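Local coordinates for peptidoglycan-recognition protein LC (Drosophila melanogaster, PDB 2F2L), which activates the imd/Relish immune pathway of the fly as a membrane receptor that responds to bacterial peptidoglycan, here represented by its extracellular domain, at residues Y65-G70 and R79-M84. Residues are numbered along the deposited sequence; the frame is centred on the assembly and turned at random.
With SO4 (sulfate ion), chain E.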
ATOM      1  N   TYR A  65      -2.865  -5.559  12.086  1.00 19.28           N
ATOM      2  CA  TYR A  65      -1.882  -6.410  12.752  1.00 19.35           C
ATOM      3  C   TYR A  65      -0.558  -5.718  13.056  1.00 19.64           C
ATOM      4  O   TYR A  65      -0.146  -4.796  12.375  1.00 18.57           O
ATOM      5  CB  TYR A  65      -1.600  -7.658  11.909  1.00 19.91           C
ATOM      6  CG  TYR A  65      -2.828  -8.288  11.313  1.00 19.35           C
ATOM      7  CD1 TYR A  65      -3.718  -9.010  12.091  1.00 19.64           C
ATOM      8  CD2 TYR A  65      -3.100  -8.144   9.967  1.00 19.69           C
ATOM      9  CE1 TYR A  65      -4.870  -9.566  11.527  1.00 18.64           C
ATOM     10  CE2 TYR A  65      -4.213  -8.682   9.405  1.00 19.59           C
ATOM     11  CZ  TYR A  65      -5.102  -9.385  10.173  1.00 19.43           C
ATOM     12  OH  TYR A  65      -6.193  -9.917   9.534  1.00 19.33           O
ATOM     13  N   ASN A  66       0.123  -6.203  14.091  1.00 19.79           N
ATOM     14  CA  ASN A  66       1.446  -5.684  14.410  1.00 19.67           C
ATOM     15  C   ASN A  66       2.500  -6.086  13.376  1.00 19.49           C
ATOM     16  O   ASN A  66       3.279  -5.250  12.931  1.00 19.12           O
ATOM     17  CB  ASN A  66       1.844  -6.089  15.820  1.00 19.49           C
ATOM     18  CG  ASN A  66       0.920  -5.489  16.857  1.00 19.19           C
ATOM     19  OD1 ASN A  66       0.012  -6.164  17.328  1.00 19.52           O
ATOM     20  ND2 ASN A  66       1.127  -4.203  17.196  1.00 17.87           N
ATOM     21  N   PHE A  67       2.489  -7.353  12.991  1.00 19.36           N
ATOM     22  CA  PHE A  67       3.414  -7.889  11.978  1.00 19.18           C
ATOM     23  C   PHE A  67       2.662  -8.896  11.170  1.00 19.08           C
ATOM     24  O   PHE A  67       1.725  -9.491  11.678  1.00 19.97           O
ATOM     25  CB  PHE A  67       4.630  -8.559  12.637  1.00 18.75           C
ATOM     26  CG  PHE A  67       5.489  -7.600  13.395  1.00 18.19           C
ATOM     27  CD1 PHE A  67       6.421  -6.826  12.735  1.00 18.75           C
ATOM     28  CD2 PHE A  67       5.323  -7.427  14.758  1.00 18.92           C
ATOM     29  CE1 PHE A  67       7.202  -5.913  13.430  1.00 18.81           C
ATOM     30  CE2 PHE A  67       6.093  -6.515  15.456  1.00 18.04           C
ATOM     31  CZ  PHE A  67       7.030  -5.764  14.795  1.00 18.58           C
ATOM     32  N   LEU A  68       3.060  -9.057   9.910  1.00 19.14           N
ATOM     33  CA  LEU A  68       2.524 -10.078   9.029  1.00 19.30           C
ATOM     34  C   LEU A  68       3.684 -10.943   8.506  1.00 19.51           C
ATOM     35  O   LEU A  68       4.736 -10.422   8.162  1.00 20.08           O
ATOM     36  CB  LEU A  68       1.760  -9.457   7.856  1.00 19.25           C
ATOM     37  CG  LEU A  68       0.555  -8.567   8.253  1.00 19.55           C
ATOM     38  CD1 LEU A  68       0.962  -7.107   8.299  1.00 19.60           C
ATOM     39  CD2 LEU A  68      -0.611  -8.748   7.285  1.00 19.73           C
ATOM     40  N   ILE A  69       3.478 -12.252   8.442  1.00 19.32           N
ATOM     41  CA  ILE A  69       4.530 -13.187   8.033  1.00 19.49           C
ATOM     42  C   ILE A  69       4.148 -13.856   6.727  1.00 19.10           C
ATOM     43  O   ILE A  69       3.138 -14.552   6.635  1.00 19.28           O
ATOM     44  CB  ILE A  69       4.773 -14.261   9.098  1.00 19.82           C
ATOM     45  CG1 ILE A  69       4.745 -13.637  10.512  1.00 20.49           C
ATOM     46  CG2 ILE A  69       6.067 -15.047   8.783  1.00 19.18           C
ATOM     47  CD1 ILE A  69       6.033 -13.581  11.230  1.00 22.15           C
ATOM     48  N   GLY A  70       4.967 -13.637   5.713  1.00 19.19           N
ATOM     49  CA  GLY A  70       4.697 -14.154   4.377  1.00 19.68           C
ATOM     50  C   GLY A  70       5.353 -15.504   4.120  1.00 19.49           C
ATOM     51  O   GLY A  70       6.345 -15.859   4.763  1.00 19.77           O
ATOM     52  N   ARG A  79       1.497  -2.519  12.244  1.00 18.42           N
ATOM     53  CA  ARG A  79       1.530  -1.440  13.231  1.00 18.12           C
ATOM     54  C   ARG A  79       2.811  -1.438  14.064  1.00 18.35           C
ATOM     55  O   ARG A  79       3.062  -0.500  14.828  1.00 18.00           O
ATOM     56  CB  ARG A  79       0.332  -1.543  14.158  1.00 18.23           C
ATOM     57  CG  ARG A  79      -0.983  -1.538  13.421  1.00 17.31           C
ATOM     58  CD  ARG A  79      -2.158  -1.265  14.339  1.00 17.61           C
ATOM     59  NE  ARG A  79      -3.404  -1.272  13.573  1.00 15.86           N
ATOM     60  CZ  ARG A  79      -4.585  -0.862  14.021  1.00 17.61           C
ATOM     61  NH1 ARG A  79      -4.727  -0.415  15.264  1.00 17.22           N
ATOM     62  NH2 ARG A  79      -5.638  -0.890  13.207  1.00 16.39           N
ATOM     63  N   GLY A  80       3.599  -2.503  13.963  1.00 18.55           N
ATOM     64  CA  GLY A  80       4.878  -2.573  14.659  1.00 18.99           C
ATOM     65  C   GLY A  80       4.778  -2.965  16.118  1.00 19.15           C
ATOM     66  O   GLY A  80       3.723  -3.383  16.599  1.00 19.42           O
ATOM     67  N   TRP A  81       5.908  -2.817  16.815  1.00 19.49           N
ATOM     68  CA  TRP A  81       6.075  -3.251  18.202  1.00 19.60           C
ATOM     69  C   TRP A  81       5.305  -2.415  19.199  1.00 19.90           C
ATOM     70  O   TRP A  81       4.916  -2.913  20.248  1.00 19.85           O
ATOM     71  CB  TRP A  81       7.554  -3.189  18.615  1.00 19.71           C
ATOM     72  CG  TRP A  81       8.444  -4.157  17.933  1.00 19.83           C
ATOM     73  CD1 TRP A  81       9.496  -3.866  17.117  1.00 19.42           C
ATOM     74  CD2 TRP A  81       8.378  -5.588  18.016  1.00 19.34           C
ATOM     75  NE1 TRP A  81      10.084  -5.026  16.675  1.00 19.26           N
ATOM     76  CE2 TRP A  81       9.421  -6.099  17.218  1.00 19.44           C
ATOM     77  CE3 TRP A  81       7.540  -6.485  18.693  1.00 19.30           C
ATOM     78  CZ2 TRP A  81       9.651  -7.474  17.075  1.00 19.67           C
ATOM     79  CZ3 TRP A  81       7.770  -7.850  18.556  1.00 19.61           C
ATOM     80  CH2 TRP A  81       8.814  -8.331  17.752  1.00 19.52           C
ATOM     81  N   ASN A  82       5.115  -1.135  18.893  1.00 19.86           N
ATOM     82  CA  ASN A  82       4.733  -0.181  19.920  1.00 19.66           C
ATOM     83  C   ASN A  82       3.299   0.268  19.888  1.00 19.32           C
ATOM     84  O   ASN A  82       2.864   0.927  20.812  1.00 18.96           O
ATOM     85  CB  ASN A  82       5.629   1.044  19.836  1.00 19.57           C
ATOM     86  CG  ASN A  82       7.082   0.705  20.005  1.00 20.40           C
ATOM     87  OD1 ASN A  82       7.445  -0.177  20.787  1.00 20.23           O
ATOM     88  ND2 ASN A  82       7.932   1.414  19.279  1.00 21.58           N
ATOM     89  N   LYS A  83       2.567  -0.077  18.828  1.00 20.16           N
ATOM     90  CA  LYS A  83       1.191   0.395  18.651  1.00 20.45           C
ATOM     91  C   LYS A  83       0.169  -0.731  18.816  1.00 21.04           C
ATOM     92  O   LYS A  83       0.406  -1.869  18.416  1.00 20.98           O
ATOM     93  CB  LYS A  83       1.026   1.055  17.275  1.00 20.32           C
ATOM     94  CG  LYS A  83       1.772   2.375  17.107  1.00 20.98           C
ATOM     95  CD  LYS A  83       1.218   3.451  18.033  1.00 21.64           C
ATOM     96  CE  LYS A  83       1.746   4.836  17.695  1.00 21.84           C
ATOM     97  NZ  LYS A  83       1.225   5.843  18.667  1.00 20.12           N
ATOM     98  N   MET A  84      -0.969  -0.386  19.411  1.00 21.13           N
ATOM     99  CA  MET A  84      -2.049  -1.333  19.628  1.00 21.38           C
ATOM    100  C   MET A  84      -2.666  -1.788  18.281  1.00 20.61           C
ATOM    101  O   MET A  84      -2.964  -0.968  17.397  1.00 19.02           O
ATOM    102  CB  MET A  84      -3.097  -0.661  20.502  1.00 21.78           C
ATOM    103  CG  MET A  84      -4.092  -1.573  21.145  1.00 23.13           C
ATOM    104  SD  MET A  84      -5.176  -0.635  22.254  1.00 25.45           S
ATOM    105  CE  MET A  84      -6.307   0.045  21.081  1.00 28.83           C
TER
HETATM  106  S   SO4 E1000       3.051   8.957  20.613  1.00 99.26           S
HETATM  107  O1  SO4 E1000       2.561   8.405  21.874  1.00 98.84           O
HETATM  108  O2  SO4 E1000       2.469   8.241  19.475  1.00 99.25           O
HETATM  109  O3  SO4 E1000       4.505   8.848  20.559  1.00 98.81           O
HETATM  110  O4  SO4 E1000       2.661  10.362  20.526  1.00 99.48           O
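The side-chain amide nitrogen of buried N66 is held by two carbonyls of the loop 79-84: ND2 gives one bond to K83 O at 2.7 Å and another to G80 O at 2.8 Å. Both are met nearly along the C=O axis; K83 O lies in the amide plane of N66, whereas G80 O is tilted 19° out of it. With OD1 accepting the backbone N-H of S99, both ends of the amide are engaged, which fixes its rotation, and N66 pins a turn of the loop to the central mixed sheet of the amidase-like PGRP fold. The contact lies at the open end of the β-hairpin of strands 67-69 and 75-77, where main-chain bonds continue beyond the strands: R79 N reaches Y65 O at 2.8 Å, and G80 N reaches N66 O at 3.0 Å. G80 has a positive phi of 81°, a conformation that favours glycine, and its carbonyl carbon lies 3.8 Å from F67 CZ. Within the loop the R79 chain, extended from CG to NE, brings NH1 to M84 O at 2.8 Å, while NE and NH2 bond to the carbonyls of I63 and D62. K83 NZ forms a salt bridge with D19 and a hydrogen bond to a sulfate, probably from the crystallisation liquor. F67 CG lies beside its own backbone N, which turns the ring to the indole. On the side of helix 113-128, whose L122 touches both rings, the edge of F67 points at the face of W81, planes at 57°; F67 CZ lies over the centre of the indole, 3.4 Å from W81 CE2.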